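Local atomic coordinates of protein Ves (Pseudomonas fluorescens, PDB entry 5V00), a protein that is of unknown molecular function but belongs to the bicupin HutD family and is involved in histidine utilization. Residues 33-38 with 45-50; 52-57 with 106-111; 62-67 with 99-104; 76-81 with 113-118. All coordinates share one frame; numbering follows the deposited sequence.

In the fold
From the N terminus, contact 1 comes first and closes the short hairpin between strands 29-36 and 47-54. The second strand then runs on into contact 2, where residues 52-57 meet residues 106-111 and close a much longer loop. Contact 3 lies within that loop and joins two loop segments, 62-67 and 99-104, each holding a beta turn. Contact 4, residues 76-81 with 113-118, crosses both contact 2 and contact 3 along the chain. Contacts 2 and 4 are neighbours, with centres about 8 Å apart, and both link the six-stranded sheet to the four-stranded sheet holding strands 78-82 and 104-108. Contact 1 is joined to contact 4 through strand pairing, and to contact 3 through Phe45 and Tyr66.

Contact 1 of 4, residues 33-38 with 45-50; sequences EITRDA and FGWRLS. With FMT (formic acid), chain F.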
loop_
_atom_site.group_PDB
_atom_site.type_symbol
_atom_site.label_atom_id
_atom_site.label_comp_id
_atom_site.label_asym_id
_atom_site.label_seq_id
_atom_site.Cartn_x
_atom_site.Cartn_y
_atom_site.Cartn_z
ATOM N N GLU B 33 -5.113 -4.202 -6.571
ATOM C CA GLU B 33 -4.959 -2.803 -6.325
ATOM C C GLU B 33 -3.493 -2.567 -5.959
ATOM O O GLU B 33 -2.863 -3.363 -5.252
ATOM C CB GLU B 33 -5.758 -2.363 -5.080
ATOM C CG GLU B 33 -7.264 -2.580 -5.157
ATOM C CD GLU B 33 -7.921 -1.849 -6.285
ATOM O OE1 GLU B 33 -7.483 -0.719 -6.610
ATOM O OE2 GLU B 33 -8.973 -2.314 -6.777
ATOM N N ILE B 34 -2.911 -1.503 -6.517
ATOM C CA ILE B 34 -1.501 -1.152 -6.233
ATOM C C ILE B 34 -1.496 -0.048 -5.158
ATOM O O ILE B 34 -0.908 -0.267 -4.067
ATOM C CB ILE B 34 -0.750 -0.673 -7.481
ATOM C CG1 ILE B 34 -0.691 -1.804 -8.515
ATOM C CG2 ILE B 34 0.660 -0.279 -7.150
ATOM C CD1 ILE B 34 -0.161 -1.337 -9.864
ATOM N N THR B 35 -2.089 1.077 -5.452
ATOM C CA THR B 35 -2.136 2.196 -4.551
ATOM C C THR B 35 -3.192 3.170 -5.025
ATOM O O THR B 35 -3.802 2.975 -6.094
ATOM C CB THR B 35 -0.716 2.823 -4.432
ATOM O OG1 THR B 35 -0.740 3.947 -3.557
ATOM C CG2 THR B 35 -0.272 3.421 -5.853
ATOM N N ARG B 36 -3.499 4.174 -4.208
ATOM C CA ARG B 36 -4.564 5.129 -4.428
ATOM C C ARG B 36 -4.390 6.298 -3.524
ATOM O O ARG B 36 -3.539 6.265 -2.642
ATOM C CB ARG B 36 -5.926 4.468 -4.204
ATOM C CG ARG B 36 -6.085 3.844 -2.791
ATOM C CD ARG B 36 -7.510 3.390 -2.537
ATOM N NE ARG B 36 -7.804 2.264 -3.440
ATOM C CZ ARG B 36 -8.975 1.623 -3.501
ATOM N NH1 ARG B 36 -9.966 1.978 -2.675
ATOM N NH2 ARG B 36 -9.131 0.613 -4.363
ATOM N N ASP B 37 -5.172 7.317 -3.739
ATOM C CA ASP B 37 -5.148 8.484 -2.877
ATOM C C ASP B 37 -5.741 8.141 -1.508
ATOM O O ASP B 37 -6.431 7.153 -1.338
ATOM C CB ASP B 37 -5.849 9.684 -3.485
ATOM C CG ASP B 37 -7.341 9.577 -3.423
ATOM O OD1 ASP B 37 -7.971 8.767 -4.134
ATOM O OD2 ASP B 37 -7.966 10.171 -2.518
ATOM N N ALA B 38 -5.463 9.090 -0.654
ATOM C CA ALA B 38 -5.626 8.975 0.790
ATOM C C ALA B 38 -6.810 9.756 1.270
ATOM O O ALA B 38 -6.860 10.058 2.458
ATOM C CB ALA B 38 -4.368 9.554 1.447
ATOM N N PHE B 45 -13.765 9.313 -5.292
ATOM C CA PHE B 45 -12.316 9.011 -4.914
ATOM C C PHE B 45 -11.405 9.826 -5.780
ATOM O O PHE B 45 -11.901 10.570 -6.675
ATOM C CB PHE B 45 -11.966 7.562 -4.984
ATOM C CG PHE B 45 -12.046 6.996 -6.403
ATOM C CD1 PHE B 45 -13.261 6.518 -6.896
ATOM C CD2 PHE B 45 -10.936 7.000 -7.264
ATOM C CE1 PHE B 45 -13.363 5.989 -8.198
ATOM C CE2 PHE B 45 -11.043 6.477 -8.548
ATOM C CZ PHE B 45 -12.244 5.982 -9.020
ATOM N N GLY B 46 -10.100 9.924 -5.457
ATOM C CA GLY B 46 -9.375 10.870 -6.195
ATOM C C GLY B 46 -8.649 10.200 -7.415
ATOM O O GLY B 46 -8.696 10.691 -8.557
ATOM N N TRP B 47 -7.881 9.139 -7.144
ATOM C CA TRP B 47 -7.122 8.381 -8.163
ATOM C C TRP B 47 -6.768 7.029 -7.631
ATOM O O TRP B 47 -6.699 6.798 -6.396
ATOM C CB TRP B 47 -5.866 9.123 -8.623
ATOM C CG TRP B 47 -4.824 9.325 -7.569
ATOM C CD1 TRP B 47 -4.564 10.482 -6.931
ATOM C CD2 TRP B 47 -3.806 8.419 -7.164
ATOM N NE1 TRP B 47 -3.566 10.298 -6.017
ATOM C CE2 TRP B 47 -3.093 9.029 -6.153
ATOM C CE3 TRP B 47 -3.524 7.109 -7.457
ATOM C CZ2 TRP B 47 -2.021 8.387 -5.548
ATOM C CZ3 TRP B 47 -2.429 6.479 -6.875
ATOM C CH2 TRP B 47 -1.733 7.123 -5.911
ATOM N N ARG B 48 -6.668 6.044 -8.537
ATOM C CA ARG B 48 -6.431 4.716 -8.183
ATOM C C ARG B 48 -5.563 4.068 -9.262
ATOM O O ARG B 48 -5.760 4.322 -10.421
ATOM C CB ARG B 48 -7.746 3.922 -7.977
ATOM C CG ARG B 48 -8.650 4.393 -6.836
ATOM C CD ARG B 48 -9.937 3.561 -6.600
ATOM N NE ARG B 48 -10.639 4.175 -5.462
ATOM C CZ ARG B 48 -11.778 3.720 -4.948
ATOM N NH1 ARG B 48 -12.360 2.640 -5.457
ATOM N NH2 ARG B 48 -12.313 4.305 -3.894
ATOM N N LEU B 49 -4.615 3.246 -8.841
ATOM C CA LEU B 49 -3.741 2.480 -9.755
ATOM C C LEU B 49 -3.976 1.025 -9.476
ATOM O O LEU B 49 -3.982 0.589 -8.292
ATOM C CB LEU B 49 -2.277 2.818 -9.484
ATOM C CG LEU B 49 -1.330 2.707 -10.609
ATOM C CD1 LEU B 49 -1.697 3.710 -11.711
ATOM C CD2 LEU B 49 0.095 3.004 -10.086
ATOM N N SER B 50 -4.102 0.195 -10.525
ATOM C CA SER B 50 -4.382 -1.223 -10.364
ATOM C C SER B 50 -3.929 -2.034 -11.574
ATOM O O SER B 50 -3.600 -1.470 -12.591
ATOM C CB SER B 50 -5.882 -1.462 -10.115
ATOM O OG SER B 50 -6.695 -1.046 -11.211
HETATM C C FMT F . -12.502 -0.105 -3.438
HETATM O O1 FMT F . -12.432 0.388 -2.282
HETATM O O2 FMT F . -11.628 -1.048 -3.877
HETATM O O HOH W 1 -9.306 6.256 -3.842
#
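A classic beta bulge interrupts the antiparallel hairpin of strands 29-36 and 47-54, with Ile34 and Thr35 both facing Leu49. Leu49 O accepts Ile34 N at 2.9 Å and, weakly, Thr35 N at 3.4 Å. Leu49 N donates back to Thr35 O, which completes the bulge.

Arg36 and Arg48 run side by side on one face of the sheet. Arg48 has two conformers. In the one described here the guanidiniums stack, centres 3.8 Å apart and planes at 13°, so the stack may be only partly occupied. Its like charges are probably eased by Glu33, whose OE1 forms a salt bridge with Arg36 NH2 at 3.1 Å. Arg36 also grips a formate, probably from the crystallisation liquor.

Asp37 CG lies between its backbone N and carbonyl carbon (chi1 76°), which brings OD1 back to two backbone N-H donors. Both bond to OD1 from the same side above its carboxylate plane, Gly46 N at 2.8 Å and Trp47 N at 3.0 Å. Asp37 CB makes a CH-pi contact over the five-membered ring of Trp47. An alanine in place of Trp47 would probably open a gap beneath Asp37 CB and the Arg36 backbone. The arrangement is a bulged beta hairpin within a cupin sheet.

Contact 2 of 4, residues 52-57 with 106-111; sequences ADIGES and CRLITG
The backbones of Ser57 and Arg107 come close, with CA atoms 4.6 Å apart, while the two segments spread apart toward Gly55 and Gly111. Segment 52-57 leaves strand 47-54 after Ile54 and passes alongside residues 106-108. The one hydrogen bond between the segments runs from Leu108 N to Ser57 OG, 2.9 Å long with an N-H...O angle of 158°. Ser57 OG stands beside its own backbone N (chi1 -49°), and from there it reaches the Leu108 amide. Ser57 CB meanwhile rests on Cys106 O at 3.3 Å.

Just beyond this point, Gly58 pairs with Cys106 through the backbone. The contact therefore marks where the chain passes from the six-stranded sheet into the four-stranded sheet of this cupin domain.

Leu108 carries most of the side-chain packing. Its CD1 lies against the backbone, 3.6 Å from both Gly55 C and Glu56 N. The other branch, CD2, meets Ile54 CG2 at 4.1 Å, the two side chains crossing at a slant. An alanine in place of Leu108 would probably open a gap beside the backbone of Gly55 and Glu56 and deprive Ile54 CG2 of one neighbour. Ile54 CG2 also touches Cys106 SG, 4.2 Å away. Phe60 packs on both Ile54 and Cys106, and Met78 lies against Cys106 and Leu108.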
loop_
_atom_site.group_PDB
_atom_site.type_symbol
_atom_site.label_atom_id
_atom_site.label_comp_id
_atom_site.label_asym_id
_atom_site.label_seq_id
_atom_site.Cartn_x
_atom_site.Cartn_y
_atom_site.Cartn_z
ATOM N N ALA B 52 -5.663 -5.084 -13.902
ATOM C CA ALA B 52 -6.929 -5.815 -14.172
ATOM C C ALA B 52 -6.580 -7.001 -14.993
ATOM O O ALA B 52 -5.814 -6.877 -15.950
ATOM C CB ALA B 52 -7.903 -4.931 -14.903
ATOM N N ASP B 53 -7.002 -8.206 -14.570
ATOM C CA ASP B 53 -6.913 -9.427 -15.371
ATOM C C ASP B 53 -8.248 -9.577 -16.081
ATOM O O ASP B 53 -9.280 -9.666 -15.381
ATOM C CB ASP B 53 -6.751 -10.659 -14.489
ATOM C CG ASP B 53 -5.318 -10.872 -14.061
ATOM O OD1 ASP B 53 -4.624 -9.877 -13.745
ATOM O OD2 ASP B 53 -4.835 -11.997 -14.067
ATOM N N ILE B 54 -8.249 -9.568 -17.413
ATOM C CA ILE B 54 -9.468 -9.672 -18.184
ATOM C C ILE B 54 -9.481 -11.069 -18.725
ATOM O O ILE B 54 -8.604 -11.463 -19.486
ATOM C CB ILE B 54 -9.531 -8.643 -19.316
ATOM C CG1 ILE B 54 -9.312 -7.231 -18.702
ATOM C CG2 ILE B 54 -10.890 -8.684 -19.950
ATOM C CD1 ILE B 54 -9.232 -6.134 -19.705
ATOM N N GLY B 55 -10.421 -11.875 -18.236
ATOM C CA GLY B 55 -10.391 -13.328 -18.592
ATOM C C GLY B 55 -11.478 -13.676 -19.624
ATOM O O GLY B 55 -11.394 -14.724 -20.225
ATOM N N GLU B 56 -12.435 -12.799 -19.828
ATOM C CA GLU B 56 -13.501 -13.056 -20.810
ATOM C C GLU B 56 -13.794 -11.831 -21.555
ATOM O O GLU B 56 -13.777 -10.770 -20.978
ATOM C CB GLU B 56 -14.799 -13.420 -20.046
ATOM C CG GLU B 56 -14.612 -14.719 -19.334
ATOM C CD GLU B 56 -15.891 -15.124 -18.548
ATOM O OE1 GLU B 56 -15.840 -16.219 -17.995
ATOM O OE2 GLU B 56 -16.858 -14.324 -18.415
ATOM N N SER B 57 -14.232 -11.944 -22.810
ATOM C CA SER B 57 -14.820 -10.796 -23.428
ATOM C C SER B 57 -16.034 -10.367 -22.689
ATOM O O SER B 57 -16.703 -11.200 -22.094
ATOM C CB SER B 57 -15.146 -11.071 -24.927
ATOM O OG SER B 57 -14.035 -11.633 -25.559
ATOM N N CYS B 106 -14.901 -5.010 -24.279
ATOM C CA CYS B 106 -13.677 -5.624 -24.687
ATOM C C CYS B 106 -13.895 -6.977 -25.349
ATOM O O CYS B 106 -14.647 -7.817 -24.806
ATOM C CB CYS B 106 -12.864 -5.874 -23.406
ATOM S SG CYS B 106 -11.290 -6.603 -23.568
ATOM N N ARG B 107 -13.203 -7.226 -26.459
ATOM C CA ARG B 107 -13.171 -8.506 -27.122
ATOM C C ARG B 107 -11.810 -9.079 -27.133
ATOM O O ARG B 107 -10.824 -8.470 -27.643
ATOM C CB ARG B 107 -13.774 -8.391 -28.603
ATOM C CG ARG B 107 -13.842 -9.712 -29.311
ATOM C CD ARG B 107 -14.599 -9.560 -30.643
ATOM N NE ARG B 107 -14.021 -8.588 -31.562
ATOM C CZ ARG B 107 -13.073 -8.869 -32.493
ATOM N NH1 ARG B 107 -12.571 -10.111 -32.633
ATOM N NH2 ARG B 107 -12.609 -7.902 -33.262
ATOM N N LEU B 108 -11.643 -10.182 -26.435
ATOM C CA LEU B 108 -10.414 -10.869 -26.380
ATOM C C LEU B 108 -10.260 -11.607 -27.724
ATOM O O LEU B 108 -11.293 -11.962 -28.360
ATOM C CB LEU B 108 -10.316 -11.833 -25.159
ATOM C CG LEU B 108 -10.579 -11.168 -23.808
ATOM C CD1 LEU B 108 -10.399 -12.220 -22.751
ATOM C CD2 LEU B 108 -9.598 -10.019 -23.584
ATOM N N ILE B 109 -9.067 -11.610 -28.255
ATOM C CA ILE B 109 -8.704 -12.212 -29.577
ATOM C C ILE B 109 -7.760 -13.349 -29.295
ATOM O O ILE B 109 -7.971 -14.441 -29.787
ATOM C CB ILE B 109 -7.907 -11.298 -30.535
ATOM C CG1 ILE B 109 -8.581 -9.969 -30.749
ATOM C CG2 ILE B 109 -7.687 -12.014 -31.873
ATOM C CD1 ILE B 109 -10.032 -10.135 -31.098
ATOM N N THR B 110 -6.706 -13.105 -28.515
ATOM C CA THR B 110 -5.736 -14.168 -28.188
ATOM C C THR B 110 -5.786 -14.637 -26.760
ATOM O O THR B 110 -4.814 -15.077 -26.221
ATOM C CB THR B 110 -4.324 -13.696 -28.481
ATOM O OG1 THR B 110 -4.112 -12.355 -27.956
ATOM C CG2 THR B 110 -4.134 -13.786 -30.033
ATOM N N GLY B 111 -6.917 -14.570 -26.128
ATOM C CA GLY B 111 -6.946 -15.056 -24.799
ATOM C C GLY B 111 -6.715 -13.930 -23.767
ATOM O O GLY B 111 -6.818 -12.733 -24.085
#

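Contact 3 of 4, residues 62-67 with 99-104; sequences SFAGYQ and RGDSQV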
loop_
_atom_site.group_PDB
_atom_site.type_symbol
_atom_site.label_atom_id
_atom_site.label_comp_id
_atom_site.label_asym_id
_atom_site.label_seq_id
_atom_site.Cartn_x
_atom_site.Cartn_y
_atom_site.Cartn_z
ATOM N N SER B 62 -18.663 1.197 -15.828
ATOM C CA SER B 62 -18.515 2.633 -15.994
ATOM C C SER B 62 -18.156 3.341 -14.692
ATOM O O SER B 62 -18.428 2.873 -13.592
ATOM C CB SER B 62 -19.763 3.263 -16.597
ATOM O OG SER B 62 -19.827 2.906 -17.978
ATOM N N PHE B 63 -17.540 4.496 -14.867
ATOM C CA PHE B 63 -17.032 5.304 -13.752
ATOM C C PHE B 63 -17.283 6.687 -14.159
ATOM O O PHE B 63 -16.398 7.482 -14.551
ATOM C CB PHE B 63 -15.540 5.068 -13.481
ATOM C CG PHE B 63 -15.201 3.708 -13.030
ATOM C CD1 PHE B 63 -14.856 2.709 -13.939
ATOM C CD2 PHE B 63 -15.110 3.400 -11.650
ATOM C CE1 PHE B 63 -14.488 1.465 -13.496
ATOM C CE2 PHE B 63 -14.750 2.166 -11.224
ATOM C CZ PHE B 63 -14.442 1.172 -12.132
ATOM N N ALA B 64 -18.544 7.095 -14.023
ATOM C CA ALA B 64 -18.922 8.395 -14.504
ATOM C C ALA B 64 -18.176 9.547 -13.793
ATOM O O ALA B 64 -18.033 9.500 -12.577
ATOM C CB ALA B 64 -20.465 8.619 -14.397
ATOM N N GLY B 65 -17.688 10.503 -14.574
ATOM C CA GLY B 65 -16.931 11.664 -14.078
ATOM C C GLY B 65 -15.415 11.462 -13.946
ATOM O O GLY B 65 -14.696 12.404 -13.518
ATOM N N TYR B 66 -14.937 10.244 -14.159
ATOM C CA TYR B 66 -13.511 9.919 -14.003
ATOM C C TYR B 66 -12.883 9.850 -15.376
ATOM O O TYR B 66 -13.571 9.594 -16.368
ATOM C CB TYR B 66 -13.326 8.597 -13.304
ATOM C CG TYR B 66 -13.724 8.721 -11.811
ATOM C CD1 TYR B 66 -15.019 8.444 -11.401
ATOM C CD2 TYR B 66 -12.817 9.196 -10.859
ATOM C CE1 TYR B 66 -15.400 8.549 -10.063
ATOM C CE2 TYR B 66 -13.194 9.308 -9.519
ATOM C CZ TYR B 66 -14.498 9.026 -9.153
ATOM O OH TYR B 66 -14.900 9.125 -7.836
ATOM N N GLN B 67 -11.581 10.049 -15.431
ATOM C CA GLN B 67 -10.775 9.788 -16.650
ATOM C C GLN B 67 -10.018 8.489 -16.463
ATOM O O GLN B 67 -9.446 8.248 -15.408
ATOM C CB GLN B 67 -9.794 10.941 -16.899
ATOM C CG GLN B 67 -8.806 10.725 -18.016
ATOM C CD GLN B 67 -9.515 10.867 -19.380
ATOM O OE1 GLN B 67 -10.178 11.860 -19.624
ATOM N NE2 GLN B 67 -9.306 9.910 -20.264
ATOM N N ARG B 99 -12.990 8.196 -21.389
ATOM C CA ARG B 99 -13.841 8.664 -20.282
ATOM C C ARG B 99 -14.512 7.544 -19.575
ATOM O O ARG B 99 -14.978 6.565 -20.177
ATOM C CB ARG B 99 -14.858 9.711 -20.742
ATOM C CG ARG B 99 -14.310 10.974 -21.405
ATOM C CD ARG B 99 -15.402 11.679 -22.252
ATOM N NE ARG B 99 -16.529 12.054 -21.379
ATOM C CZ ARG B 99 -16.706 13.240 -20.789
ATOM N NH1 ARG B 99 -15.869 14.257 -20.998
ATOM N NH2 ARG B 99 -17.761 13.417 -19.989
ATOM N N GLY B 100 -14.614 7.690 -18.239
ATOM C CA GLY B 100 -15.273 6.688 -17.404
ATOM C C GLY B 100 -16.830 6.648 -17.718
ATOM O O GLY B 100 -17.422 5.610 -17.481
ATOM N N ASP B 101 -17.333 7.728 -18.266
ATOM C CA ASP B 101 -18.785 7.941 -18.703
ATOM C C ASP B 101 -19.081 6.946 -19.823
ATOM O O ASP B 101 -20.235 6.554 -20.047
ATOM C CB ASP B 101 -18.937 9.309 -19.401
ATOM C CG ASP B 101 -19.303 10.394 -18.501
ATOM O OD1 ASP B 101 -19.552 10.145 -17.290
ATOM O OD2 ASP B 101 -19.256 11.526 -19.009
ATOM N N SER B 102 -18.070 6.660 -20.642
ATOM C CA SER B 102 -18.296 5.904 -21.862
ATOM C C SER B 102 -18.742 4.517 -21.598
ATOM O O SER B 102 -18.381 3.869 -20.631
ATOM C CB SER B 102 -17.045 5.854 -22.785
ATOM O OG SER B 102 -16.791 7.154 -23.383
ATOM N N GLN B 103 -19.500 3.967 -22.573
ATOM C CA GLN B 103 -19.832 2.547 -22.472
ATOM C C GLN B 103 -18.791 1.768 -23.282
ATOM O O GLN B 103 -18.629 2.070 -24.467
ATOM C CB GLN B 103 -21.284 2.293 -23.037
ATOM C CG GLN B 103 -21.669 0.837 -23.280
ATOM C CD GLN B 103 -22.788 0.770 -24.377
ATOM O OE1 GLN B 103 -22.514 0.537 -25.562
ATOM N NE2 GLN B 103 -24.013 1.089 -23.988
ATOM N N VAL B 104 -18.143 0.789 -22.652
ATOM C CA VAL B 104 -16.953 0.150 -23.226
ATOM C C VAL B 104 -17.066 -1.284 -23.114
ATOM O O VAL B 104 -17.465 -1.799 -22.071
ATOM C CB VAL B 104 -15.606 0.654 -22.558
ATOM C CG1 VAL B 104 -14.419 -0.141 -23.052
ATOM C CG2 VAL B 104 -15.469 2.121 -22.761
HETATM O O HOH W 2 -16.453 10.424 -17.458
#
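Gly100 is gripped at both ends of its backbone by the turn at Phe63-Tyr66. Phe63 N donates to Gly100 O over 2.8 Å, almost straight at 171°, though it comes in from above the carbonyl plane. Gly100 N in turn donates to Tyr66 O at 2.9 Å.

The nearby salt bridge lies within 99-104: Arg99 NH2 meets Asp101 OD2 at 2.6 Å. The nitrogen approaches on the anti side, tilted 31° out of the carboxylate plane, and Asp101 OD2 sits close to the guanidinium plane. Asp101 CG lies beside the backbone N, anti to the carbonyl carbon, with chi1 at an unusual -92°; this turns OD1 toward the opposite segment. There OD1 accepts a weak bond from Gly65 N at 3.3 Å. A water ties the same corner together. It accepts from Asp101 N and, weakly, from Gly65 N, and donates to Tyr66 O.

Packing outside these bonds is close but small in area. Gly100 CA makes a CA-H...O contact with Phe63 O at 3.2 Å, and a side chain on Gly100 would collide with that oxygen. Ala64 CB touches Asp101 OD1 at 3.4 Å. Ser62 CB lies on Gly100 O, also at 3.4 Å. Tyr66 leads away from 99-104, stacks on Phe45 and bonds to Phe45 N through its hydroxyl.

Gln67 and Arg99 form an antiparallel non-hydrogen-bonded pair where strands 67-74 and 96-99 begin and end. The whole is a type II turn, Phe63 to Tyr66, docked on a type I turn, Arg99 to Ser102, at the edge of a cupin sheet.

Contact 4 of 4, residues 76-81 with 113-118; sequences AGMVLT and IRDFNL. With FMT (formic acid), chain I.
Ile113 and Met78 form the tight part of this contact. Ile113 CD1 presses on the backbone of Gly77, 3.4 Å from Gly77 O and 3.7 Å from Gly77 N. Its CG1 meets Met78 CG at 4.1 Å. Met78 starts with CG between its backbone N and carbonyl carbon (chi1 55°), and the chain bends at chi2 (74°), which carries its methyl forward to Asp115. The two side chains meet tip to tip, with Met78 CE 3.3 Å from Asp115 OD2. An apolar methyl thus lies against one oxygen of a buried carboxylate, and Ile54 packs on the same Asp115 side chain.

The looser side lies at Ala76, which is exposed. Its CB points away from 113-118, and its N is 3.9 Å from Ile113 CD1. Asn117, which does not touch 76-81, hydrogen-bonds through ND2 to O1 of a formate (3.1 Å), probably from the crystallisation liquor and also held by Arg68.

The contact joins two sheets. Strand 78-82 runs between strands 104-108 and 88-90, and its Met78 also packs on Cys106 and Leu108. Strand 113-120 lies between strands 47-54 and 67-74 in the six-stranded sheet.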
loop_
_atom_site.group_PDB
_atom_site.type_symbol
_atom_site.label_atom_id
_atom_site.label_comp_id
_atom_site.label_asym_id
_atom_site.label_seq_id
_atom_site.Cartn_x
_atom_site.Cartn_y
_atom_site.Cartn_z
ATOM N N ALA B 76 -1.237 -10.580 -25.727
ATOM C CA ALA B 76 -0.867 -10.001 -27.036
ATOM C C ALA B 76 -1.730 -8.824 -27.454
ATOM O O ALA B 76 -1.395 -8.162 -28.440
ATOM C CB ALA B 76 -0.926 -11.120 -28.113
ATOM N N GLY B 77 -2.813 -8.528 -26.756
ATOM C CA GLY B 77 -3.677 -7.429 -27.050
ATOM C C GLY B 77 -5.101 -7.807 -27.110
ATOM O O GLY B 77 -5.413 -8.993 -26.992
ATOM N N MET B 78 -5.940 -6.806 -27.151
ATOM C CA MET B 78 -7.384 -6.957 -27.257
ATOM C C MET B 78 -8.013 -5.799 -27.986
ATOM O O MET B 78 -7.317 -4.857 -28.383
ATOM C CB MET B 78 -8.029 -7.248 -25.864
ATOM C CG MET B 78 -7.647 -6.179 -24.869
ATOM S SD MET B 78 -8.418 -4.626 -25.035
ATOM C CE MET B 78 -7.969 -4.061 -23.274
ATOM N N VAL B 79 -9.325 -5.921 -28.284
ATOM C CA VAL B 79 -10.067 -4.899 -28.977
ATOM C C VAL B 79 -11.134 -4.275 -28.153
ATOM O O VAL B 79 -11.974 -4.968 -27.553
ATOM C CB VAL B 79 -10.741 -5.540 -30.276
ATOM C CG1 VAL B 79 -11.686 -4.541 -30.886
ATOM C CG2 VAL B 79 -9.626 -5.875 -31.224
ATOM N N LEU B 80 -11.140 -2.969 -28.089
ATOM C CA LEU B 80 -12.166 -2.241 -27.408
ATOM C C LEU B 80 -13.150 -1.577 -28.308
ATOM O O LEU B 80 -12.779 -1.001 -29.341
ATOM C CB LEU B 80 -11.568 -1.067 -26.515
ATOM C CG LEU B 80 -10.808 -1.430 -25.296
ATOM C CD1 LEU B 80 -10.625 -0.095 -24.520
ATOM C CD2 LEU B 80 -11.500 -2.408 -24.367
ATOM N N THR B 81 -14.424 -1.592 -27.906
ATOM C CA THR B 81 -15.404 -0.794 -28.524
ATOM C C THR B 81 -15.882 0.252 -27.523
ATOM O O THR B 81 -16.379 -0.119 -26.461
ATOM C CB THR B 81 -16.605 -1.667 -29.031
ATOM O OG1 THR B 81 -16.080 -2.653 -29.926
ATOM C CG2 THR B 81 -17.603 -0.845 -29.759
ATOM N N ILE B 113 -5.818 -11.213 -20.888
ATOM C CA ILE B 113 -4.940 -10.047 -20.935
ATOM C C ILE B 113 -4.843 -9.522 -19.516
ATOM O O ILE B 113 -5.859 -9.606 -18.743
ATOM C CB ILE B 113 -5.670 -8.961 -21.752
ATOM C CG1 ILE B 113 -5.801 -9.410 -23.217
ATOM C CG2 ILE B 113 -5.001 -7.620 -21.736
ATOM C CD1 ILE B 113 -4.533 -9.842 -23.814
ATOM N N ARG B 114 -3.683 -8.908 -19.230
ATOM C CA ARG B 114 -3.589 -8.061 -18.023
ATOM C C ARG B 114 -3.365 -6.585 -18.458
ATOM O O ARG B 114 -2.556 -6.383 -19.376
ATOM C CB ARG B 114 -2.478 -8.537 -17.132
ATOM C CG ARG B 114 -2.588 -10.009 -16.695
ATOM C CD ARG B 114 -1.547 -10.384 -15.637
ATOM N NE ARG B 114 -2.006 -9.907 -14.340
ATOM C CZ ARG B 114 -1.231 -9.697 -13.255
ATOM N NH1 ARG B 114 0.048 -9.829 -13.309
ATOM N NH2 ARG B 114 -1.777 -9.271 -12.127
ATOM N N ASP B 115 -4.062 -5.654 -17.843
ATOM C CA ASP B 115 -3.998 -4.219 -18.135
ATOM C C ASP B 115 -3.485 -3.425 -16.905
ATOM O O ASP B 115 -3.927 -3.744 -15.760
ATOM C CB ASP B 115 -5.293 -3.647 -18.432
ATOM C CG ASP B 115 -5.800 -3.984 -19.894
ATOM O OD1 ASP B 115 -5.006 -4.561 -20.596
ATOM O OD2 ASP B 115 -7.012 -3.701 -20.152
ATOM N N PHE B 116 -2.591 -2.459 -17.141
ATOM C CA PHE B 116 -2.226 -1.466 -16.086
ATOM C C PHE B 116 -3.185 -0.334 -16.169
ATOM O O PHE B 116 -3.343 0.288 -17.238
ATOM C CB PHE B 116 -0.770 -1.034 -16.303
ATOM C CG PHE B 116 -0.316 0.018 -15.378
ATOM C CD1 PHE B 116 -0.221 -0.231 -14.019
ATOM C CD2 PHE B 116 0.047 1.241 -15.867
ATOM C CE1 PHE B 116 0.260 0.780 -13.183
ATOM C CE2 PHE B 116 0.495 2.279 -15.017
ATOM C CZ PHE B 116 0.666 1.995 -13.656
ATOM N N ASN B 117 -3.941 -0.080 -15.076
ATOM C CA ASN B 117 -5.022 0.877 -15.044
ATOM C C ASN B 117 -4.763 2.095 -14.167
ATOM O O ASN B 117 -4.515 1.918 -12.958
ATOM C CB ASN B 117 -6.271 0.210 -14.451
ATOM C CG ASN B 117 -7.010 -0.768 -15.450
ATOM O OD1 ASN B 117 -6.591 -0.989 -16.593
ATOM N ND2 ASN B 117 -8.130 -1.348 -14.984
ATOM N N LEU B 118 -4.841 3.282 -14.754
ATOM C CA LEU B 118 -4.967 4.529 -14.012
ATOM C C LEU B 118 -6.370 5.029 -14.129
ATOM O O LEU B 118 -6.925 5.139 -15.260
ATOM C CB LEU B 118 -4.015 5.586 -14.548
ATOM C CG LEU B 118 -4.167 6.977 -14.103
ATOM C CD1 LEU B 118 -3.894 7.059 -12.608
ATOM C CD2 LEU B 118 -3.268 7.905 -14.849
HETATM C C FMT I . -11.648 -2.851 -16.739
HETATM O O1 FMT I . -10.458 -2.439 -16.765
HETATM O O2 FMT I . -12.633 -2.037 -16.285
#